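Side-chain contact in protein kinase domain-containing protein (Chaetomium thermophilum, PDB 6Z3U), which probably transfers phosphate from ATP to serine and threonine residues of proteins as the cyclin-dependent kinase (CDK7-like) subunit of the CAK complex: residues 201-206 and 231-236. Numbering follows the deposited sequence.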
loop_
_atom_site.group_PDB
_atom_site.type_symbol
_atom_site.label_atom_id
_atom_site.label_comp_id
_atom_site.label_asym_id
_atom_site.label_seq_id
_atom_site.Cartn_x
_atom_site.Cartn_y
_atom_site.Cartn_z
ATOM N N MET B 201 18.045 13.437 -13.105
ATOM C CA MET B 201 17.965 13.532 -11.652
ATOM C C MET B 201 16.714 14.282 -11.213
ATOM O O MET B 201 16.119 13.956 -10.180
ATOM C CB MET B 201 19.220 14.217 -11.113
ATOM C CG MET B 201 20.468 13.353 -11.160
ATOM S SD MET B 201 20.338 11.886 -10.125
ATOM C CE MET B 201 20.101 12.632 -8.516
ATOM N N GLY B 202 16.301 15.295 -11.979
ATOM C CA GLY B 202 15.056 15.980 -11.669
ATOM C C GLY B 202 13.861 15.048 -11.704
ATOM O O GLY B 202 12.966 15.132 -10.859
ATOM N N MET B 203 13.825 14.152 -12.691
ATOM C CA MET B 203 12.748 13.172 -12.772
ATOM C C MET B 203 12.798 12.207 -11.594
ATOM O O MET B 203 11.788 11.989 -10.913
ATOM C CB MET B 203 12.849 12.419 -14.097
ATOM C CG MET B 203 12.606 13.304 -15.304
ATOM S SD MET B 203 13.116 12.540 -16.847
ATOM C CE MET B 203 12.658 13.809 -18.022
ATOM N N LEU B 204 13.968 11.618 -11.341
ATOM C CA LEU B 204 14.113 10.686 -10.225
ATOM C C LEU B 204 13.738 11.347 -8.902
ATOM O O LEU B 204 13.012 10.764 -8.090
ATOM C CB LEU B 204 15.545 10.154 -10.176
ATOM C CG LEU B 204 15.931 9.341 -8.940
ATOM C CD1 LEU B 204 14.964 8.196 -8.736
ATOM C CD2 LEU B 204 17.355 8.820 -9.062
ATOM N N THR B 205 14.223 12.568 -8.669
ATOM C CA THR B 205 13.945 13.231 -7.400
ATOM C C THR B 205 12.451 13.478 -7.225
ATOM O O THR B 205 11.913 13.312 -6.124
ATOM C CB THR B 205 14.723 14.544 -7.312
ATOM O OG1 THR B 205 16.121 14.286 -7.492
ATOM C CG2 THR B 205 14.517 15.210 -5.960
ATOM N N ARG B 206 11.758 13.851 -8.303
ATOM C CA ARG B 206 10.312 14.022 -8.205
ATOM C C ARG B 206 9.623 12.696 -7.907
ATOM O O ARG B 206 8.662 12.649 -7.131
ATOM C CB ARG B 206 9.756 14.633 -9.490
ATOM C CG ARG B 206 10.111 16.097 -9.703
ATOM C CD ARG B 206 9.323 16.679 -10.872
ATOM N NE ARG B 206 9.609 18.095 -11.090
ATOM C CZ ARG B 206 10.513 18.564 -11.947
ATOM N NH1 ARG B 206 11.235 17.733 -12.691
ATOM N NH2 ARG B 206 10.692 19.874 -12.059
ATOM N N ASP B 231 8.581 9.536 -24.914
ATOM C CA ASP B 231 8.858 10.963 -25.015
ATOM C C ASP B 231 10.131 11.371 -24.284
ATOM O O ASP B 231 10.523 12.540 -24.369
ATOM C CB ASP B 231 7.682 11.773 -24.466
ATOM C CG ASP B 231 7.458 11.539 -22.988
ATOM O OD1 ASP B 231 8.117 10.642 -22.422
ATOM O OD2 ASP B 231 6.632 12.260 -22.389
ATOM N N GLY B 232 10.774 10.449 -23.570
ATOM C CA GLY B 232 11.994 10.732 -22.845
ATOM C C GLY B 232 11.822 10.887 -21.349
ATOM O O GLY B 232 12.829 11.011 -20.639
ATOM N N GLU B 233 10.586 10.886 -20.852
ATOM C CA GLU B 233 10.342 11.002 -19.420
ATOM C C GLU B 233 10.707 9.697 -18.725
ATOM O O GLU B 233 10.298 8.615 -19.157
ATOM C CB GLU B 233 8.872 11.347 -19.164
ATOM C CG GLU B 233 8.544 11.742 -17.726
ATOM C CD GLU B 233 8.497 13.250 -17.520
ATOM O OE1 GLU B 233 7.687 13.919 -18.199
ATOM O OE2 GLU B 233 9.265 13.766 -16.678
ATOM N N VAL B 234 11.475 9.799 -17.642
ATOM C CA VAL B 234 11.932 8.634 -16.890
ATOM C C VAL B 234 10.907 8.294 -15.820
ATOM O O VAL B 234 10.386 9.181 -15.132
ATOM C CB VAL B 234 13.320 8.893 -16.275
ATOM C CG1 VAL B 234 13.624 7.870 -15.201
ATOM C CG2 VAL B 234 14.390 8.852 -17.352
ATOM N N LYS B 235 10.624 7.000 -15.670
ATOM C CA LYS B 235 9.622 6.503 -14.736
ATOM C C LYS B 235 10.267 5.501 -13.785
ATOM O O LYS B 235 11.031 4.632 -14.217
ATOM C CB LYS B 235 8.455 5.832 -15.476
ATOM C CG LYS B 235 8.038 6.479 -16.795
ATOM C CD LYS B 235 6.774 7.316 -16.651
ATOM C CE LYS B 235 6.525 8.151 -17.903
ATOM N NZ LYS B 235 5.375 9.090 -17.768
ATOM N N LEU B 236 9.979 5.641 -12.492
ATOM C CA LEU B 236 10.363 4.646 -11.494
ATOM C C LEU B 236 9.405 3.461 -11.558
ATOM O O LEU B 236 8.184 3.648 -11.548
ATOM C CB LEU B 236 10.336 5.269 -10.100
ATOM C CG LEU B 236 11.068 4.555 -8.963
ATOM C CD1 LEU B 236 12.522 4.302 -9.321
ATOM C CD2 LEU B 236 10.967 5.363 -7.683
#
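Met203 sets its CG anti to its own carbonyl carbon (chi1 -66°) and runs extended from there, so that the thioether leaves helix 194-213 and lies across the start of strand 234-236, at about a right angle to the side chain of Val234. This is the C-terminal lobe of the protein kinase fold, where the long helix ahead of the catalytic loop backs the small antiparallel hairpin of strands 226-228 and 234-236. The sulfur of Met203 sits 3.3 Å from Val234 N, and the N-H points at SD nearly straight (160°), a weak hydrogen bond. Methionine suits this place because its unbranched, flexible chain can reach from the helix to the strand backbone, while its sulfur offers both a polarisable surface and a modest acceptor. The same SD packs against Val234 CB at 3.7 Å. Valine suits its place as a compact, beta-branched strand residue: its CB points toward the helix, and its side chain also touches Leu226 and Ile228 of the neighbouring strand.

Glu233 holds its CG anti to the backbone N (chi1 -170°) and then bends, bringing OE2 alongside the methionine chain, 3.6 Å from Met203 CG. The contact is not a hydrogen bond; the carboxylate has polar partners in Asn153, which donates to OE2, and Lys392, which forms a salt bridge with OE1. Glutamate suits this partly exposed position, its aliphatic part giving it the length to carry the carboxylate to both partners.

Before the strand the chain turns through Gly232, whose positive phi is a conformation that glycine, having no side chain, adopts easily. Asp231, short enough to fold back on its own backbone, closes an Asx turn here: its OD1 accepts Glu233 N at 2.9 Å, from above the carboxylate plane.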